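Local coordinates for tryptophanyl-tRNA synthetase (Campylobacter jejuni subsp. jejuni, PDB 3TZL) that catalyses the ATP-dependent attachment of L-tryptophan to tRNA(Trp), working as a homodimeric class I aminoacyl-tRNA synthetase, at the adenosine-5'-diphosphate site. Residues are numbered along the deposited sequence; one frame, centred on the assembly and turned at random.

The adenosine-5'-diphosphate site. Residues 11, 17, 19-20, 23-24, 183-185, 192-195. With ADP (adenosine-5'-diphosphate), chain B; NA (sodium ion), chain C.
In this class I synthetase the nucleotide pocket, built largely from the HIGH-like and KMSKS motifs with Val185 beside them, reads adenine through backbone atoms; the phosphates are held by side chains together with the backbone N of Lys195. Val185 N donates to ADP N1 at 3.0 Å, while the exocyclic amine N6 gives one hydrogen to Val185 O and the other to Met193 O (a selenomethionine) at 2.8 Å, each on an in-plane carbonyl lone pair. The base is sandwiched between Gly19 CA, on helix 18-30, and the extended Lys192 chain, whose CE lies 3.9 Å from ADP C6.

Packing is also close around His17. A chi1 of 59° tucks its ring in between its own backbone N and carbonyl carbon, with Asn20 OD1 over one face and Met193 CG against the other. Thus held, it turns its edge to the purine and directs His17 NE2, in the ring plane, at the beta-phosphate oxygen ADP O2B, 3.2 Å away. Asn20 OD1 also accepts from His17 N, while its ND2 reaches the bridging O3A. Lys195 folds back through its last two torsions, so that NZ makes a salt bridge to O2B; this clustering of donors probably offsets the phosphate charge.

The ribose, the alpha-phosphate and the O3B side of the beta-phosphate are held more loosely: a water modelled unusually close to both the 2'-hydroxyl and Gly23 O may bridge them, Gln11 OE1 merely approaches O1A, and a sodium ion, possibly from crystallisation, binds O3B. By contrast, ADP O2B also accepts from Lys195 N at 2.9 Å, nearly straight (172° at H).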
ATOM      1  N   GLN A  11     -15.763   6.826   9.599  1.00 47.22           N
ATOM      2  CA  GLN A  11     -15.734   7.680   8.413  1.00 53.55           C
ATOM      3  C   GLN A  11     -15.714   9.156   8.800  1.00 49.55           C
ATOM      4  O   GLN A  11     -16.491   9.585   9.655  1.00 56.78           O
ATOM      5  CB  GLN A  11     -16.967   7.422   7.552  1.00 64.95           C
ATOM      6  CG  GLN A  11     -16.962   6.096   6.824  1.00 75.39           C
ATOM      7  CD  GLN A  11     -18.223   5.895   6.006  1.00 82.67           C
ATOM      8  OE1 GLN A  11     -19.244   6.537   6.259  1.00 86.63           O
ATOM      9  NE2 GLN A  11     -18.160   5.004   5.017  1.00 83.51           N
ATOM     10  N   HIS A  17     -25.363  12.923  12.114  1.00 37.68           N
ATOM     11  CA  HIS A  17     -26.792  13.177  12.343  1.00 34.80           C
ATOM     12  C   HIS A  17     -27.347  12.344  13.491  1.00 34.61           C
ATOM     13  O   HIS A  17     -26.686  11.434  13.974  1.00 35.10           O
ATOM     14  CB  HIS A  17     -27.620  12.999  11.060  1.00 32.42           C
ATOM     15  CG  HIS A  17     -27.533  11.633  10.437  1.00 35.28           C
ATOM     16  ND1 HIS A  17     -28.159  10.529  10.964  1.00 34.45           N
ATOM     17  CD2 HIS A  17     -26.932  11.218   9.293  1.00 33.31           C
ATOM     18  CE1 HIS A  17     -27.935   9.482  10.185  1.00 34.48           C
ATOM     19  NE2 HIS A  17     -27.193   9.874   9.166  1.00 33.76           N
ATOM     20  N   GLY A  19     -29.343  10.042  13.764  1.00 37.19           N
ATOM     21  CA  GLY A  19     -29.402   8.624  13.487  1.00 38.58           C
ATOM     22  C   GLY A  19     -28.082   7.952  13.805  1.00 41.64           C
ATOM     23  O   GLY A  19     -28.080   6.858  14.364  1.00 37.47           O
ATOM     24  N   ASN A  20     -26.966   8.590  13.425  1.00 38.14           N
ATOM     25  CA  ASN A  20     -25.635   8.108  13.806  1.00 40.06           C
ATOM     26  C   ASN A  20     -25.538   8.064  15.309  1.00 43.04           C
ATOM     27  O   ASN A  20     -25.005   7.116  15.878  1.00 45.56           O
ATOM     28  CB  ASN A  20     -24.511   9.011  13.275  1.00 33.61           C
ATOM     29  CG  ASN A  20     -24.511   9.118  11.765  1.00 39.53           C
ATOM     30  OD1 ASN A  20     -24.576  10.211  11.216  1.00 42.32           O
ATOM     31  ND2 ASN A  20     -24.459   7.980  11.087  1.00 37.70           N
ATOM     32  N   GLY A  23     -28.103   5.461  16.882  1.00 44.40           N
ATOM     33  CA  GLY A  23     -27.970   4.162  16.249  1.00 48.80           C
ATOM     34  C   GLY A  23     -26.626   3.479  16.447  1.00 49.54           C
ATOM     35  O   GLY A  23     -26.493   2.280  16.196  1.00 49.70           O
ATOM     36  N   ALA A  24     -25.624   4.231  16.896  1.00 49.11           N
ATOM     37  CA  ALA A  24     -24.288   3.663  17.055  1.00 44.64           C
ATOM     38  C   ALA A  24     -23.384   4.410  18.031  1.00 42.77           C
ATOM     39  O   ALA A  24     -22.781   3.803  18.910  1.00 47.50           O
ATOM     40  CB  ALA A  24     -23.606   3.519  15.704  1.00 41.31           C
ATOM     41  N   ALA A 183     -33.298   0.788  17.526  1.00 70.76           N
ATOM     42  CA  ALA A 183     -34.390   1.389  16.775  1.00 72.16           C
ATOM     43  C   ALA A 183     -33.810   2.076  15.549  1.00 69.04           C
ATOM     44  O   ALA A 183     -32.735   2.678  15.613  1.00 68.44           O
ATOM     45  CB  ALA A 183     -35.140   2.388  17.642  1.00 74.79           C
ATOM     46  N   VAL A 184     -34.507   1.966  14.425  1.00 62.59           N
ATOM     47  CA  VAL A 184     -34.092   2.659  13.222  1.00 58.51           C
ATOM     48  C   VAL A 184     -34.641   4.077  13.267  1.00 54.60           C
ATOM     49  O   VAL A 184     -35.849   4.261  13.394  1.00 58.87           O
ATOM     50  CB  VAL A 184     -34.568   1.917  11.969  1.00 60.61           C
ATOM     51  CG1 VAL A 184     -34.446   2.795  10.721  1.00 54.04           C
ATOM     52  CG2 VAL A 184     -33.757   0.650  11.811  1.00 65.08           C
ATOM     53  N   VAL A 185     -33.752   5.068  13.193  1.00 45.29           N
ATOM     54  CA  VAL A 185     -34.164   6.466  13.266  1.00 43.90           C
ATOM     55  C   VAL A 185     -34.685   6.974  11.913  1.00 38.30           C
ATOM     56  O   VAL A 185     -33.947   7.030  10.936  1.00 39.77           O
ATOM     57  CB  VAL A 185     -33.029   7.359  13.813  1.00 40.92           C
ATOM     58  CG1 VAL A 185     -33.383   8.847  13.694  1.00 36.46           C
ATOM     59  CG2 VAL A 185     -32.765   7.001  15.268  1.00 40.58           C
ATOM     60  N   LYS A 192     -35.642   5.832   6.296  1.00 42.56           N
ATOM     61  CA  LYS A 192     -34.476   5.693   7.155  1.00 38.65           C
ATOM     62  C   LYS A 192     -33.606   6.934   7.039  1.00 33.44           C
ATOM     63  O   LYS A 192     -33.266   7.349   5.938  1.00 33.83           O
ATOM     64  CB  LYS A 192     -33.678   4.438   6.783  1.00 47.82           C
ATOM     65  CG  LYS A 192     -32.421   4.236   7.624  1.00 59.21           C
ATOM     66  CD  LYS A 192     -31.841   2.820   7.492  1.00 68.70           C
ATOM     67  CE  LYS A 192     -30.821   2.544   8.605  1.00 73.17           C
ATOM     68  NZ  LYS A 192     -30.285   1.143   8.597  1.00 76.48           N
HETATM   69  N   MSE A 193     -33.264   7.553   8.168  1.00 34.55           N
HETATM   70  CA  MSE A 193     -32.439   8.758   8.113  1.00 31.97           C
HETATM   71  C   MSE A 193     -31.056   8.451   7.564  1.00 37.05           C
HETATM   72  O   MSE A 193     -30.324   7.648   8.143  1.00 32.90           O
HETATM   73  CB  MSE A 193     -32.287   9.406   9.495  1.00 30.95           C
HETATM   74  CG  MSE A 193     -31.393  10.669   9.468  1.00 33.18           C
HETATM   75 SE   MSE A 193     -31.345  11.754  11.126  0.78 37.99          SE
HETATM   76  CE  MSE A 193     -33.223  12.283  11.252  1.00 39.21           C
ATOM     77  N   SER A 194     -30.679   9.113   6.473  1.00 37.72           N
ATOM     78  CA  SER A 194     -29.321   8.968   5.986  1.00 38.32           C
ATOM     79  C   SER A 194     -28.870  10.139   5.134  1.00 37.94           C
ATOM     80  O   SER A 194     -29.681  10.816   4.489  1.00 37.76           O
ATOM     81  CB  SER A 194     -29.176   7.666   5.198  1.00 44.18           C
ATOM     82  OG  SER A 194     -29.656   7.820   3.882  1.00 45.97           O
ATOM     83  N   LYS A 195     -27.562  10.365   5.123  1.00 37.73           N
ATOM     84  CA  LYS A 195     -26.979  11.432   4.324  1.00 43.59           C
ATOM     85  C   LYS A 195     -27.331  11.307   2.844  1.00 44.54           C
ATOM     86  O   LYS A 195     -27.623  12.305   2.187  1.00 44.22           O
ATOM     87  CB  LYS A 195     -25.464  11.462   4.485  1.00 44.73           C
ATOM     88  CG  LYS A 195     -25.002  11.760   5.889  1.00 46.19           C
ATOM     89  CD  LYS A 195     -23.538  12.201   5.887  1.00 46.53           C
ATOM     90  CE  LYS A 195     -22.632  11.062   5.466  1.00 44.69           C
ATOM     91  NZ  LYS A 195     -22.778   9.895   6.378  1.00 48.19           N
TER
HETATM   92  PB  ADP B 330     -25.541   7.347   6.941  1.00 75.66           P
HETATM   93  O1B ADP B 330     -26.858   7.068   7.450  1.00 74.84           O
HETATM   94  O2B ADP B 330     -25.643   8.720   6.559  1.00 76.03           O
HETATM   95  O3B ADP B 330     -25.516   6.710   5.652  1.00 83.88           O
HETATM   96  PA  ADP B 330     -23.615   5.813   8.009  1.00 84.00           P
HETATM   97  O1A ADP B 330     -22.260   6.016   7.534  1.00 85.33           O
HETATM   98  O2A ADP B 330     -24.110   4.816   7.047  1.00 84.02           O
HETATM   99  O3A ADP B 330     -24.392   7.133   7.913  1.00 80.35           O
HETATM  100  O5' ADP B 330     -23.545   5.229   9.439  1.00 82.14           O
HETATM  101  C5' ADP B 330     -23.879   3.921   9.615  1.00 80.04           C
HETATM  102  C4' ADP B 330     -23.933   3.658  11.079  1.00 77.57           C
HETATM  103  O4' ADP B 330     -24.706   4.546  11.809  1.00 72.69           O
HETATM  104  C3' ADP B 330     -24.457   2.299  11.356  1.00 77.40           C
HETATM  105  O3' ADP B 330     -23.993   1.890  12.557  1.00 78.62           O
HETATM  106  C2' ADP B 330     -25.866   2.547  11.528  1.00 74.27           C
HETATM  107  O2' ADP B 330     -26.369   1.661  12.429  1.00 75.12           O
HETATM  108  C1' ADP B 330     -25.888   3.905  12.093  1.00 66.57           C
HETATM  109  N9  ADP B 330     -26.976   4.590  11.509  1.00 53.27           N
HETATM  110  C8  ADP B 330     -26.921   5.426  10.455  1.00 47.38           C
HETATM  111  N7  ADP B 330     -28.114   5.879  10.162  1.00 47.87           N
HETATM  112  C5  ADP B 330     -29.015   5.342  11.016  1.00 50.41           C
HETATM  113  C6  ADP B 330     -30.395   5.448  11.184  1.00 50.29           C
HETATM  114  N6  ADP B 330     -31.182   6.256  10.369  1.00 45.71           N
HETATM  115  N1  ADP B 330     -30.942   4.741  12.149  1.00 54.89           N
HETATM  116  C2  ADP B 330     -30.244   3.966  12.941  1.00 51.57           C
HETATM  117  N3  ADP B 330     -28.952   3.840  12.820  1.00 53.13           N
HETATM  118  C4  ADP B 330     -28.305   4.498  11.885  1.00 53.24           C
HETATM  119 NA    NA C 336     -25.454   7.268   3.418  1.00 58.12          NA
HETATM  120  O   HOH W   1     -27.452   0.910  14.465  1.00 76.97           O